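PDB 3EUA: fructosamine deglycase FrlB from Bacillus subtilis, which catalyses the conversion of fructosamine 6-phosphates to glucose 6-phosphate and a free amino acid. Local coordinates for the interface of chains A and B. Numbering follows the deposited sequence. Chains: chain A/B, Putative fructose-aminoacid-6-phosphate deglycase.

The interface of chains A and B. Residues chain A 197, 225, 227, 235-236, 238-239; chain B 213, 217-218, 221-224.
Selenomethionine B:Met217, near the end of helix 205-220, fills the centre of this patch of the two-fold interface between SIS-domain subunits of an enzyme that forms homooctamers. Its CG lies anti to the carbonyl carbon and the chain bends at its last torsion (chi3 78°), turning the methyl CE toward A:Tyr197 and A:Ile239 while the selenium faces A:His225 tip to tip. Packing is tight here: CE meets the branch methyl CG2 of A:Ile239 at 3.4 Å, and CE1 of the A:Tyr197 ring at 3.3 Å. A:Pro236 lies alongside B:Ile213, both pointing the same way, its CG 3.7 Å from the methyl CG2. Two polar contacts border this apolar centre. The phenol OH of A:Tyr197 hydrogen-bonds ND1 of B:His223 at 2.7 Å, each atom lying in the plane of the other's ring, although the side chains cross obliquely. A:His225, with CG anti to its backbone N (chi1 -174°), donates from ND1 to the carbonyl O of B:Ser224 at 2.7 Å, a bent bond whose donor sits above the carbonyl plane; CD1 of A:Ile227 from its own chain covers one imidazole face and probably steadies the ring. Contact is looser toward B:Trp221 and B:Glu218, where A:Glu238 bends back at chi2 and its carboxylate lies nearly parallel to the indole, 15° apart. The indole N-H, on NE1 of B:Trp221, reaches the anti lone pair of A:Glu238 OE1 at 3.1 Å. An alanine in place of B:Trp221 would remove this donor and would probably leave the A:Glu238 carboxylate less firmly oriented. Beside it, B:Glu218 touches A:Gly235 through its aliphatic stem, CB lying 3.4 Å from the glycine carbonyl O.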
loop_
_atom_site.group_PDB
_atom_site.type_symbol
_atom_site.label_atom_id
_atom_site.label_comp_id
_atom_site.label_asym_id
_atom_site.label_seq_id
_atom_site.Cartn_x
_atom_site.Cartn_y
_atom_site.Cartn_z
ATOM N N TYR A 197 10.826 -11.813 -6.702
ATOM C CA TYR A 197 10.435 -10.534 -6.104
ATOM C C TYR A 197 10.499 -9.422 -7.115
ATOM O O TYR A 197 11.205 -9.518 -8.116
ATOM C CB TYR A 197 11.382 -10.187 -4.949
ATOM C CG TYR A 197 11.182 -10.999 -3.706
ATOM C CD1 TYR A 197 10.295 -10.564 -2.735
ATOM C CD2 TYR A 197 11.856 -12.192 -3.486
ATOM C CE1 TYR A 197 10.075 -11.298 -1.564
ATOM C CE2 TYR A 197 11.651 -12.933 -2.312
ATOM C CZ TYR A 197 10.764 -12.472 -1.351
ATOM O OH TYR A 197 10.531 -13.178 -0.181
ATOM N N HIS A 225 6.128 -10.782 -4.572
ATOM C CA HIS A 225 5.914 -9.753 -3.543
ATOM C C HIS A 225 6.567 -8.545 -4.111
ATOM O O HIS A 225 7.715 -8.635 -4.536
ATOM C CB HIS A 225 6.700 -10.106 -2.286
ATOM C CG HIS A 225 6.461 -9.202 -1.113
ATOM N ND1 HIS A 225 6.914 -9.525 0.152
ATOM C CD2 HIS A 225 5.733 -8.066 -0.972
ATOM C CE1 HIS A 225 6.544 -8.573 1.000
ATOM N NE2 HIS A 225 5.825 -7.676 0.343
ATOM N N ILE A 227 8.258 -5.336 -3.269
ATOM C CA ILE A 227 8.866 -4.619 -2.153
ATOM C C ILE A 227 9.023 -3.136 -2.478
ATOM O O ILE A 227 9.535 -2.792 -3.499
ATOM C CB ILE A 227 10.295 -5.170 -1.809
ATOM C CG1 ILE A 227 10.279 -6.698 -1.670
ATOM C CG2 ILE A 227 10.858 -4.488 -0.534
ATOM C CD1 ILE A 227 9.295 -7.175 -0.701
ATOM N N GLY A 235 13.756 -4.403 6.703
ATOM C CA GLY A 235 13.356 -5.755 6.931
ATOM C C GLY A 235 13.524 -6.707 5.773
ATOM O O GLY A 235 14.240 -7.694 5.897
ATOM N N PRO A 236 12.800 -6.460 4.676
ATOM C CA PRO A 236 12.817 -7.369 3.498
ATOM C C PRO A 236 14.189 -7.732 2.929
ATOM O O PRO A 236 14.368 -8.865 2.459
ATOM C CB PRO A 236 11.978 -6.624 2.461
ATOM C CG PRO A 236 11.019 -5.831 3.277
ATOM C CD PRO A 236 11.812 -5.377 4.506
ATOM N N GLU A 238 16.816 -8.616 4.293
ATOM C CA GLU A 238 17.406 -9.807 4.929
ATOM C C GLU A 238 17.167 -11.088 4.118
ATOM O O GLU A 238 17.915 -12.070 4.259
ATOM C CB GLU A 238 16.854 -9.992 6.337
ATOM C CG GLU A 238 17.420 -9.025 7.328
ATOM C CD GLU A 238 18.863 -9.324 7.768
ATOM O OE1 GLU A 238 19.255 -10.493 7.899
ATOM O OE2 GLU A 238 19.593 -8.383 8.065
ATOM N N ILE A 239 16.145 -11.080 3.274
ATOM C CA ILE A 239 15.806 -12.243 2.462
ATOM C C ILE A 239 16.753 -12.473 1.275
ATOM O O ILE A 239 16.884 -13.598 0.801
ATOM C CB ILE A 239 14.348 -12.131 1.870
ATOM C CG1 ILE A 239 13.749 -13.506 1.611
ATOM C CG2 ILE A 239 14.341 -11.347 0.598
ATOM C CD1 ILE A 239 13.572 -14.367 2.865
ATOM N N ILE B 213 6.907 -8.683 6.442
ATOM C CA ILE B 213 8.234 -8.059 6.235
ATOM C C ILE B 213 9.181 -8.105 7.400
ATOM O O ILE B 213 10.380 -8.199 7.192
ATOM C CB ILE B 213 8.194 -6.587 5.725
ATOM C CG1 ILE B 213 7.554 -5.630 6.724
ATOM C CG2 ILE B 213 7.508 -6.512 4.365
ATOM C CD1 ILE B 213 7.899 -4.157 6.433
HETATM N N MSE B 217 10.262 -12.290 6.905
HETATM C CA MSE B 217 11.419 -12.010 6.032
HETATM C C MSE B 217 12.631 -11.640 6.847
HETATM O O MSE B 217 13.648 -12.339 6.812
HETATM C CB MSE B 217 11.146 -10.897 4.969
HETATM C CG MSE B 217 9.997 -11.173 3.991
HETATM SE SE MSE B 217 9.665 -9.865 2.509
HETATM C CE MSE B 217 11.124 -10.524 1.430
ATOM N N GLU B 218 12.514 -10.550 7.591
ATOM C CA GLU B 218 13.620 -10.015 8.362
ATOM C C GLU B 218 14.139 -10.911 9.451
ATOM O O GLU B 218 15.340 -11.160 9.541
ATOM C CB GLU B 218 13.171 -8.685 8.993
ATOM C CG GLU B 218 14.161 -7.980 9.872
ATOM C CD GLU B 218 13.524 -6.833 10.659
ATOM O OE1 GLU B 218 12.334 -6.490 10.492
ATOM O OE2 GLU B 218 14.233 -6.242 11.462
ATOM N N TRP B 221 13.975 -15.153 7.690
ATOM C CA TRP B 221 14.396 -15.425 6.310
ATOM C C TRP B 221 13.410 -16.378 5.626
ATOM O O TRP B 221 13.787 -17.291 4.895
ATOM C CB TRP B 221 15.836 -15.918 6.160
ATOM C CG TRP B 221 16.846 -15.049 6.793
ATOM C CD1 TRP B 221 16.726 -13.722 7.102
ATOM C CD2 TRP B 221 18.213 -15.398 7.065
ATOM N NE1 TRP B 221 17.892 -13.262 7.651
ATOM C CE2 TRP B 221 18.826 -14.267 7.639
ATOM C CE3 TRP B 221 18.954 -16.574 6.938
ATOM C CZ2 TRP B 221 20.153 -14.264 8.043
ATOM C CZ3 TRP B 221 20.275 -16.581 7.363
ATOM C CH2 TRP B 221 20.861 -15.434 7.907
ATOM N N ILE B 222 12.128 -16.148 5.902
ATOM C CA ILE B 222 11.043 -16.897 5.272
ATOM C C ILE B 222 10.404 -15.962 4.237
ATOM O O ILE B 222 10.146 -14.812 4.523
ATOM C CB ILE B 222 10.012 -17.362 6.299
ATOM C CG1 ILE B 222 10.645 -18.457 7.186
ATOM C CG2 ILE B 222 8.711 -17.816 5.599
ATOM C CD1 ILE B 222 9.835 -18.891 8.377
ATOM N N HIS B 223 10.217 -16.432 3.010
ATOM C CA HIS B 223 9.563 -15.595 1.989
ATOM C C HIS B 223 8.138 -15.290 2.410
ATOM O O HIS B 223 7.455 -16.130 2.961
ATOM C CB HIS B 223 9.525 -16.284 0.626
ATOM C CG HIS B 223 10.874 -16.588 0.078
ATOM N ND1 HIS B 223 11.791 -15.602 -0.223
ATOM C CD2 HIS B 223 11.464 -17.766 -0.239
ATOM C CE1 HIS B 223 12.896 -16.165 -0.697
ATOM N NE2 HIS B 223 12.724 -17.475 -0.713
ATOM N N SER B 224 7.685 -14.086 2.184
ATOM C CA SER B 224 6.312 -13.769 2.535
ATOM C C SER B 224 5.808 -12.638 1.628
ATOM O O SER B 224 6.516 -12.171 0.738
ATOM C CB SER B 224 6.167 -13.448 4.033
ATOM O OG SER B 224 4.796 -13.403 4.419
#